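Local coordinates for protein SnoK (Streptomyces nogalater, PDB 5EPA) that acts as a non-heme iron, 2-oxoglutarate-dependent carbocyclase in nogalamycin biosynthesis, binding an iron ion and 2-oxoglutarate in a PhyH-family core, at residues A[60-68]-A[76-84]; A[144-155]-A[232-242]. All coordinates share one frame; numbering follows the deposited sequence.

Contact 1 of 2, residues A[60-68]-A[76-84]; sequences VLEKEGREI and VQVHYVAQA
Arg66 lays the aliphatic part of its side chain over the imidazole of His79, with CD 3.8 Å from the ring centroid in a CH-pi contact. Arg66 CG, between the backbone N and the carbonyl carbon (chi1 67°), starts the chain across the ring, and later bends stand the guanidinium almost perpendicular to it, the planes 86° apart. A water accepts from Arg66 NH1 and, weakly, from His79 ND1. On the opposite face of the imidazole lies Val76 CG1, while Ile68 CG1 runs beside the ring, 3.9 Å from His79 CD2. The other face of the sheet carries a second CH-pi contact: Glu67 CB stands 3.9 Å from the centroid of the Tyr80 ring. The Glu67 carboxylate stays on that face, above the CE2-OH rim and 31° from the ring plane, and OE1 accepts a hydrogen bond from a water that in turn accepts from Ala82 N. The backbone between these layers is a beta hairpin at the edge of the major sheet of the cupin-type core; Glu67 and Tyr80 form an antiparallel hydrogen-bonded pair, with Glu67 N-Tyr80 O and Tyr80 N-Glu67 O both 2.8 Å, next to the non-hydrogen-bonded pair Ile68-His79. Farther along, Gln77 and Val78 face Trp69 in a classic beta bulge. At the other end Val81 meets the last turn of helix 47-64: CG1 lies 3.9 Å from Val60 CG1, and CG2 3.8 Å from Leu61 CD2. Gly65, with positive phi, leads from that helix into the edge strand, and strand 112-122 flanks the hairpin through backbone bonds to His79 and Val81.

Contact 2 of 2, residues A[144-155]-A[232-242]; sequences LSATLTAWIALT and VRMAHGVVYMD. With AKG (2-oxoglutaric acid), chain H.
Trp151 packs closely against Ala235, whose CB lies 3.6 Å from the centroid of the six-membered ring, and points the ring's edge at Arg233. Trp151 CG is anti to the backbone N (chi1 -166°), leaning the indole toward Ala235. With CZ2 3.6 Å above the guanidinium plane and the planes 88° apart, the indole edge stands on the guanidinium face. Trp151 NE1 donates to 2-oxoglutarate O3 over 3.1 Å at 165°, while Arg233 NH2 reaches O3 at 2.6 Å and Arg233 NH1 reaches O4 at 3.1 Å. Both residues thus grip the distal carboxylate; Thr130 OG1 also bonds the ligand. The face bearing Ala150, Ile152 and Val238 is also buried, with Ile152 CD1 3.8 Å from Val238 CG2. Toward the more exposed end, regular strand pairing gives way to a loop gathered round Asp242: OD1 receives Ala146 N on its syn lone pair, whereas Ser145 N and Thr147 OG1 approach OD2 from opposite faces of the carboxylate, the hydroxyl at 2.6 Å. Ser145 itself is exposed. These antiparallel strands are central to the major sheet of the double-stranded beta-helix, flanked by strand 213-217 beside 148-153 and strand 112-122 beside 233-242, with helix 47-64 packing on Met234 and His236.

Contacts 1 and 2 lie in one antiparallel sheet, their centres about 15 Å apart, with strand 112-122 between strands 76-81 and 233-242. They touch directly at two points: Leu61 CD1, on helix 47-64, is 4.0 Å from Met234 CE, and Ala84 CB, just beyond strand 76-81, is 3.8 Å from His236 CE1. Both also reach the 2-oxoglutarate pocket. Contact 1 supplies Val78, whose side chain comes within about 4 Å of the ligand and about 5 Å of the Arg233 side chain. Contact 2 approaches the metal more closely: the Thr149 side chain is about 6 Å from the iron, against about 9 Å for Val78.

Contact 1 of 2, residues A[60-68]-A[76-84]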
loop_
_atom_site.group_PDB
_atom_site.type_symbol
_atom_site.label_atom_id
_atom_site.label_comp_id
_atom_site.label_asym_id
_atom_site.label_seq_id
_atom_site.Cartn_x
_atom_site.Cartn_y
_atom_site.Cartn_z
ATOM N N VAL A 60 6.510 14.160 10.485
ATOM C CA VAL A 60 5.555 14.542 9.456
ATOM C C VAL A 60 4.111 14.686 10.028
ATOM O O VAL A 60 3.416 15.659 9.764
ATOM C CB VAL A 60 5.557 13.534 8.330
ATOM C CG1 VAL A 60 4.430 13.806 7.370
ATOM C CG2 VAL A 60 6.882 13.541 7.617
ATOM N N LEU A 61 3.692 13.731 10.847
ATOM C CA LEU A 61 2.388 13.818 11.469
ATOM C C LEU A 61 2.244 15.123 12.265
ATOM O O LEU A 61 1.202 15.740 12.255
ATOM C CB LEU A 61 2.119 12.604 12.365
ATOM C CG LEU A 61 1.850 11.276 11.632
ATOM C CD1 LEU A 61 2.107 10.098 12.548
ATOM C CD2 LEU A 61 0.443 11.242 11.067
ATOM N N GLU A 62 3.264 15.469 13.009
ATOM C CA GLU A 62 3.208 16.651 13.852
ATOM C C GLU A 62 3.119 17.916 12.999
ATOM O O GLU A 62 2.350 18.812 13.276
ATOM C CB GLU A 62 4.400 16.677 14.836
ATOM C CG GLU A 62 4.430 17.934 15.696
ATOM C CD GLU A 62 5.217 19.152 15.192
ATOM O OE1 GLU A 62 5.678 19.205 14.021
ATOM O OE2 GLU A 62 5.348 20.119 15.998
ATOM N N LYS A 63 3.890 17.952 11.935
ATOM C CA LYS A 63 4.021 19.136 11.087
ATOM C C LYS A 63 2.842 19.348 10.121
ATOM O O LYS A 63 2.315 20.442 9.984
ATOM C CB LYS A 63 5.281 18.985 10.247
ATOM C CG LYS A 63 5.507 20.229 9.386
ATOM C CD LYS A 63 6.863 20.281 8.686
ATOM C CE LYS A 63 6.734 21.134 7.428
ATOM N NZ LYS A 63 8.053 21.523 6.910
ATOM N N GLU A 64 2.413 18.268 9.489
ATOM C CA GLU A 64 1.321 18.306 8.515
ATOM C C GLU A 64 -0.080 18.179 9.115
ATOM O O GLU A 64 -1.046 18.701 8.566
ATOM C CB GLU A 64 1.468 17.155 7.485
ATOM C CG GLU A 64 2.828 17.114 6.805
ATOM C CD GLU A 64 3.133 18.390 6.027
ATOM O OE1 GLU A 64 2.269 18.822 5.231
ATOM O OE2 GLU A 64 4.245 18.941 6.183
ATOM N N GLY A 65 -0.210 17.454 10.208
ATOM C CA GLY A 65 -1.518 17.051 10.680
ATOM C C GLY A 65 -2.022 15.840 9.899
ATOM O O GLY A 65 -1.705 15.679 8.728
ATOM N N ARG A 66 -2.815 14.981 10.540
ATOM C CA ARG A 66 -3.327 13.793 9.865
ATOM C C ARG A 66 -4.705 13.989 9.269
ATOM O O ARG A 66 -5.484 14.795 9.713
ATOM C CB ARG A 66 -3.312 12.573 10.809
ATOM C CG ARG A 66 -4.273 12.655 11.978
ATOM C CD ARG A 66 -3.705 11.931 13.203
ATOM N NE ARG A 66 -2.580 12.654 13.758
ATOM C CZ ARG A 66 -1.629 12.150 14.535
ATOM N NH1 ARG A 66 -1.624 10.871 14.891
ATOM N NH2 ARG A 66 -0.673 12.956 14.985
ATOM N N GLU A 67 -5.004 13.171 8.284
ATOM C CA GLU A 67 -6.331 13.096 7.726
ATOM C C GLU A 67 -7.021 11.778 8.123
ATOM O O GLU A 67 -6.368 10.778 8.395
ATOM C CB GLU A 67 -6.276 13.186 6.216
ATOM C CG GLU A 67 -5.460 14.363 5.704
ATOM C CD GLU A 67 -5.938 14.808 4.343
ATOM O OE1 GLU A 67 -5.106 14.682 3.397
ATOM O OE2 GLU A 67 -7.158 15.160 4.214
ATOM N N ILE A 68 -8.351 11.794 8.048
ATOM C CA ILE A 68 -9.160 10.602 8.336
ATOM C C ILE A 68 -9.526 9.860 7.083
ATOM O O ILE A 68 -10.125 10.410 6.170
ATOM C CB ILE A 68 -10.441 10.977 9.065
ATOM C CG1 ILE A 68 -10.100 11.483 10.475
ATOM C CG2 ILE A 68 -11.358 9.767 9.182
ATOM C CD1 ILE A 68 -11.238 12.178 11.166
ATOM N N VAL A 76 -13.323 6.323 12.138
ATOM C CA VAL A 76 -11.994 6.330 11.591
ATOM C C VAL A 76 -11.563 4.911 11.277
ATOM O O VAL A 76 -11.466 4.086 12.161
ATOM C CB VAL A 76 -10.989 6.974 12.562
ATOM C CG1 VAL A 76 -9.577 6.999 11.955
ATOM C CG2 VAL A 76 -11.409 8.393 12.932
ATOM N N GLN A 77 -11.235 4.637 10.021
ATOM C CA GLN A 77 -10.523 3.416 9.639
ATOM C C GLN A 77 -9.018 3.570 9.801
ATOM O O GLN A 77 -8.368 2.705 10.364
ATOM C CB GLN A 77 -10.851 3.028 8.193
ATOM C CG GLN A 77 -12.315 2.748 7.992
ATOM C CD GLN A 77 -12.709 2.466 6.556
ATOM O OE1 GLN A 77 -11.984 1.840 5.785
ATOM N NE2 GLN A 77 -13.859 2.984 6.180
ATOM N N VAL A 78 -8.462 4.650 9.251
ATOM C CA VAL A 78 -7.029 4.899 9.283
ATOM C C VAL A 78 -6.760 6.393 9.367
ATOM O O VAL A 78 -7.488 7.196 8.769
ATOM C CB VAL A 78 -6.359 4.363 8.020
ATOM C CG1 VAL A 78 -4.865 4.541 8.102
ATOM C CG2 VAL A 78 -6.631 2.896 7.816
ATOM N N HIS A 79 -5.765 6.787 10.162
ATOM C CA HIS A 79 -5.241 8.183 10.111
ATOM C C HIS A 79 -4.099 8.181 9.138
ATOM O O HIS A 79 -3.214 7.314 9.245
ATOM C CB HIS A 79 -4.748 8.686 11.445
ATOM C CG HIS A 79 -5.834 9.160 12.336
ATOM N ND1 HIS A 79 -5.891 8.834 13.669
ATOM C CD2 HIS A 79 -6.924 9.921 12.091
ATOM C CE1 HIS A 79 -6.975 9.371 14.213
ATOM N NE2 HIS A 79 -7.606 10.056 13.276
ATOM N N TYR A 80 -4.093 9.125 8.194
ATOM C CA TYR A 80 -3.052 9.105 7.192
ATOM C C TYR A 80 -2.476 10.469 6.841
ATOM O O TYR A 80 -3.075 11.498 7.112
ATOM C CB TYR A 80 -3.549 8.417 5.917
ATOM C CG TYR A 80 -4.553 9.215 5.126
ATOM C CD1 TYR A 80 -5.894 9.113 5.375
ATOM C CD2 TYR A 80 -4.148 10.018 4.060
ATOM C CE1 TYR A 80 -6.835 9.820 4.615
ATOM C CE2 TYR A 80 -5.083 10.730 3.295
ATOM C CZ TYR A 80 -6.425 10.625 3.591
ATOM O OH TYR A 80 -7.339 11.314 2.862
ATOM N N VAL A 81 -1.290 10.432 6.237
ATOM C CA VAL A 81 -0.717 11.570 5.528
ATOM C C VAL A 81 -0.354 11.093 4.139
ATOM O O VAL A 81 0.391 10.137 3.999
ATOM C CB VAL A 81 0.529 12.109 6.187
ATOM C CG1 VAL A 81 1.136 13.259 5.344
ATOM C CG2 VAL A 81 0.209 12.604 7.574
ATOM N N ALA A 82 -0.933 11.722 3.113
ATOM C CA ALA A 82 -0.708 11.315 1.720
ATOM C C ALA A 82 0.542 12.023 1.143
ATOM O O ALA A 82 1.012 13.005 1.686
ATOM C CB ALA A 82 -1.919 11.660 0.891
ATOM N N GLN A 83 1.092 11.455 0.065
ATOM C CA GLN A 83 2.352 11.937 -0.543
ATOM C C GLN A 83 3.421 12.128 0.526
ATOM O O GLN A 83 4.200 13.085 0.506
ATOM C CB GLN A 83 2.138 13.249 -1.286
ATOM C CG GLN A 83 1.400 13.103 -2.608
ATOM C CD GLN A 83 -0.063 12.745 -2.431
ATOM O OE1 GLN A 83 -0.521 11.703 -2.913
ATOM N NE2 GLN A 83 -0.805 13.592 -1.740
ATOM N N ALA A 84 3.430 11.211 1.465
ATOM C CA ALA A 84 4.145 11.400 2.703
ATOM C C ALA A 84 5.636 11.496 2.521
ATOM O O ALA A 84 6.288 12.280 3.207
ATOM C CB ALA A 84 3.818 10.253 3.699
HETATM O O HOH W 1 -3.538 9.250 15.228
HETATM O O HOH W 2 -2.575 14.268 3.962
HETATM O O HOH W 3 -9.990 9.988 2.702
#

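Contact 2 of 2, residues A[144-155]-A[232-242]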
loop_
_atom_site.group_PDB
_atom_site.type_symbol
_atom_site.label_atom_id
_atom_site.label_comp_id
_atom_site.label_asym_id
_atom_site.label_seq_id
_atom_site.Cartn_x
_atom_site.Cartn_y
_atom_site.Cartn_z
ATOM N N LEU A 144 -2.422 0.359 -15.975
ATOM C CA LEU A 144 -1.828 -0.466 -14.900
ATOM C C LEU A 144 -1.713 -1.903 -15.249
ATOM O O LEU A 144 -2.647 -2.530 -15.772
ATOM C CB LEU A 144 -2.366 -0.327 -13.459
ATOM C CG LEU A 144 -2.575 1.135 -13.102
ATOM C CD1 LEU A 144 -3.042 1.262 -11.672
ATOM C CD2 LEU A 144 -1.298 1.931 -13.330
ATOM N N SER A 145 -0.553 -2.425 -14.885
ATOM C CA SER A 145 -0.222 -3.777 -15.175
ATOM C C SER A 145 0.478 -4.415 -13.977
ATOM O O SER A 145 -0.051 -5.347 -13.384
ATOM C CB SER A 145 0.641 -3.777 -16.419
ATOM O OG SER A 145 1.013 -5.084 -16.769
ATOM N N ALA A 146 1.649 -3.911 -13.620
ATOM C CA ALA A 146 2.449 -4.526 -12.580
ATOM C C ALA A 146 2.493 -3.690 -11.329
ATOM O O ALA A 146 3.245 -3.984 -10.416
ATOM C CB ALA A 146 3.852 -4.765 -13.100
ATOM N N THR A 147 1.718 -2.611 -11.293
ATOM C CA THR A 147 1.677 -1.752 -10.130
ATOM C C THR A 147 1.420 -2.573 -8.852
ATOM O O THR A 147 0.503 -3.416 -8.807
ATOM C CB THR A 147 0.627 -0.653 -10.293
ATOM O OG1 THR A 147 1.020 0.225 -11.336
ATOM C CG2 THR A 147 0.449 0.178 -9.038
ATOM N N LEU A 148 2.180 -2.252 -7.810
ATOM C CA LEU A 148 2.082 -2.917 -6.513
ATOM C C LEU A 148 2.449 -1.992 -5.355
ATOM O O LEU A 148 3.032 -0.920 -5.546
ATOM C CB LEU A 148 2.978 -4.138 -6.469
ATOM C CG LEU A 148 4.465 -3.974 -6.220
ATOM C CD1 LEU A 148 5.121 -5.330 -6.083
ATOM C CD2 LEU A 148 5.107 -3.263 -7.360
ATOM N N THR A 149 2.069 -2.418 -4.149
ATOM C CA THR A 149 2.253 -1.630 -2.938
ATOM C C THR A 149 3.125 -2.391 -1.954
ATOM O O THR A 149 2.957 -3.605 -1.793
ATOM C CB THR A 149 0.923 -1.357 -2.247
ATOM O OG1 THR A 149 0.073 -0.530 -3.060
ATOM C CG2 THR A 149 1.126 -0.677 -0.895
ATOM N N ALA A 150 4.074 -1.684 -1.353
ATOM C CA ALA A 150 4.855 -2.189 -0.248
ATOM C C ALA A 150 4.265 -1.642 1.046
ATOM O O ALA A 150 4.246 -0.445 1.247
ATOM C CB ALA A 150 6.301 -1.732 -0.373
ATOM N N TRP A 151 3.777 -2.523 1.907
ATOM C CA TRP A 151 3.182 -2.131 3.183
ATOM C C TRP A 151 4.203 -2.439 4.235
ATOM O O TRP A 151 4.449 -3.594 4.555
ATOM C CB TRP A 151 1.902 -2.905 3.408
ATOM C CG TRP A 151 0.997 -2.405 4.501
ATOM C CD1 TRP A 151 0.024 -1.468 4.410
ATOM C CD2 TRP A 151 0.941 -2.909 5.835
ATOM N NE1 TRP A 151 -0.618 -1.326 5.613
ATOM C CE2 TRP A 151 -0.064 -2.208 6.506
ATOM C CE3 TRP A 151 1.688 -3.872 6.537
ATOM C CZ2 TRP A 151 -0.394 -2.467 7.828
ATOM C CZ3 TRP A 151 1.383 -4.095 7.876
ATOM C CH2 TRP A 151 0.352 -3.395 8.503
ATOM N N ILE A 152 4.882 -1.395 4.674
ATOM C CA ILE A 152 6.051 -1.523 5.512
ATOM C C ILE A 152 5.618 -1.372 6.955
ATOM O O ILE A 152 5.068 -0.347 7.327
ATOM C CB ILE A 152 7.069 -0.412 5.160
ATOM C CG1 ILE A 152 7.436 -0.472 3.683
ATOM C CG2 ILE A 152 8.340 -0.562 5.990
ATOM C CD1 ILE A 152 7.951 0.832 3.153
ATOM N N ALA A 153 5.912 -2.345 7.783
ATOM C CA ALA A 153 5.548 -2.257 9.200
ATOM C C ALA A 153 6.587 -1.496 9.992
ATOM O O ALA A 153 7.762 -1.850 9.953
ATOM C CB ALA A 153 5.420 -3.642 9.790
ATOM N N LEU A 154 6.155 -0.439 10.678
ATOM C CA LEU A 154 7.038 0.350 11.525
ATOM C C LEU A 154 6.735 0.171 13.015
ATOM O O LEU A 154 7.392 0.741 13.864
ATOM C CB LEU A 154 7.019 1.825 11.119
ATOM C CG LEU A 154 7.562 2.104 9.705
ATOM C CD1 LEU A 154 7.476 3.592 9.374
ATOM C CD2 LEU A 154 8.989 1.643 9.519
ATOM N N THR A 155 5.735 -0.637 13.293
ATOM C CA THR A 155 5.528 -1.229 14.603
ATOM C C THR A 155 5.314 -2.715 14.376
ATOM O O THR A 155 4.984 -3.132 13.269
ATOM C CB THR A 155 4.264 -0.676 15.286
ATOM O OG1 THR A 155 3.102 -0.932 14.485
ATOM C CG2 THR A 155 4.387 0.828 15.487
ATOM N N VAL A 232 -0.534 1.673 19.422
ATOM C CA VAL A 232 -0.667 2.236 18.118
ATOM C C VAL A 232 -0.096 1.277 17.066
ATOM O O VAL A 232 0.936 0.663 17.267
ATOM C CB VAL A 232 0.095 3.604 18.025
ATOM C CG1 VAL A 232 0.024 4.112 16.593
ATOM C CG2 VAL A 232 -0.508 4.662 18.921
ATOM N N ARG A 233 -0.740 1.215 15.922
ATOM C CA ARG A 233 -0.143 0.554 14.738
ATOM C C ARG A 233 0.319 1.580 13.735
ATOM O O ARG A 233 -0.451 2.458 13.356
ATOM C CB ARG A 233 -1.173 -0.306 14.005
ATOM C CG ARG A 233 -0.572 -1.023 12.835
ATOM C CD ARG A 233 -1.610 -1.364 11.783
ATOM N NE ARG A 233 -1.690 -0.310 10.805
ATOM C CZ ARG A 233 -2.515 -0.274 9.763
ATOM N NH1 ARG A 233 -3.410 -1.239 9.490
ATOM N NH2 ARG A 233 -2.448 0.788 8.983
ATOM N N MET A 234 1.542 1.462 13.250
ATOM C CA MET A 234 1.979 2.341 12.160
ATOM C C MET A 234 2.585 1.526 11.057
ATOM O O MET A 234 3.560 0.818 11.265
ATOM C CB MET A 234 2.990 3.403 12.607
ATOM C CG MET A 234 3.409 4.298 11.439
ATOM S SD MET A 234 4.731 5.530 11.702
ATOM C CE MET A 234 3.989 6.547 12.966
ATOM N N ALA A 235 2.025 1.679 9.860
ATOM C CA ALA A 235 2.696 1.215 8.664
ATOM C C ALA A 235 2.977 2.391 7.720
ATOM O O ALA A 235 2.424 3.488 7.879
ATOM C CB ALA A 235 1.857 0.164 7.957
ATOM N N HIS A 236 3.810 2.124 6.713
ATOM C CA HIS A 236 4.054 3.057 5.637
ATOM C C HIS A 236 3.792 2.343 4.332
ATOM O O HIS A 236 4.459 1.375 4.004
ATOM C CB HIS A 236 5.489 3.587 5.655
ATOM C CG HIS A 236 5.653 4.901 4.959
ATOM N ND1 HIS A 236 5.549 6.100 5.614
ATOM C CD2 HIS A 236 5.810 5.203 3.653
ATOM C CE1 HIS A 236 5.665 7.094 4.754
ATOM N NE2 HIS A 236 5.837 6.574 3.553
ATOM N N GLY A 237 2.814 2.828 3.574
ATOM C CA GLY A 237 2.431 2.192 2.335
ATOM C C GLY A 237 3.077 2.926 1.186
ATOM O O GLY A 237 2.896 4.116 1.043
ATOM N N VAL A 238 3.822 2.219 0.361
ATOM C CA VAL A 238 4.443 2.840 -0.801
ATOM C C VAL A 238 3.858 2.252 -2.096
ATOM O O VAL A 238 3.949 1.046 -2.296
ATOM C CB VAL A 238 5.967 2.602 -0.815
ATOM C CG1 VAL A 238 6.609 3.336 -1.981
ATOM C CG2 VAL A 238 6.567 3.074 0.459
ATOM N N VAL A 239 3.328 3.097 -2.990
ATOM C CA VAL A 239 2.771 2.583 -4.248
ATOM C C VAL A 239 3.807 2.748 -5.323
ATOM O O VAL A 239 4.251 3.868 -5.600
ATOM C CB VAL A 239 1.500 3.311 -4.642
ATOM C CG1 VAL A 239 1.007 2.829 -5.970
ATOM C CG2 VAL A 239 0.424 3.114 -3.588
ATOM N N TYR A 240 4.260 1.629 -5.867
ATOM C CA TYR A 240 5.189 1.598 -6.991
ATOM C C TYR A 240 4.379 1.319 -8.263
ATOM O O TYR A 240 3.808 0.238 -8.413
ATOM C CB TYR A 240 6.245 0.521 -6.795
ATOM C CG TYR A 240 7.181 0.724 -5.614
ATOM C CD1 TYR A 240 8.220 1.635 -5.687
ATOM C CD2 TYR A 240 7.041 0.004 -4.475
ATOM C CE1 TYR A 240 9.068 1.830 -4.634
ATOM C CE2 TYR A 240 7.890 0.180 -3.392
ATOM C CZ TYR A 240 8.903 1.094 -3.467
ATOM O OH TYR A 240 9.775 1.278 -2.401
ATOM N N MET A 241 4.303 2.312 -9.144
ATOM C CA MET A 241 3.501 2.204 -10.322
ATOM C C MET A 241 4.338 1.789 -11.506
ATOM O O MET A 241 5.552 1.937 -11.513
ATOM C CB MET A 241 2.796 3.518 -10.602
ATOM C CG MET A 241 3.720 4.692 -10.969
ATOM S SD MET A 241 2.829 6.232 -11.163
ATOM C CE MET A 241 4.240 7.351 -11.263
ATOM N N ASP A 242 3.681 1.286 -12.523
ATOM C CA ASP A 242 4.310 1.044 -13.804
ATOM C C ASP A 242 5.029 2.325 -14.259
ATOM O O ASP A 242 4.488 3.441 -14.141
ATOM C CB ASP A 242 3.248 0.659 -14.826
ATOM C CG ASP A 242 2.503 -0.645 -14.443
ATOM O OD1 ASP A 242 2.994 -1.733 -14.831
ATOM O OD2 ASP A 242 1.425 -0.614 -13.790
HETATM C C1 AKG H . -2.930 -0.414 1.315
HETATM O O1 AKG H . -1.727 -0.352 1.673
HETATM O O2 AKG H . -3.350 -0.471 0.128
HETATM C C2 AKG H . -3.985 -0.394 2.324
HETATM O O5 AKG H . -5.115 -0.469 1.866
HETATM C C3 AKG H . -3.664 -0.291 3.794
HETATM C C4 AKG H . -4.847 -0.065 4.739
HETATM C C5 AKG H . -4.367 -0.052 6.203
HETATM O O3 AKG H . -3.163 0.225 6.511
HETATM O O4 AKG H . -5.162 -0.312 7.111
#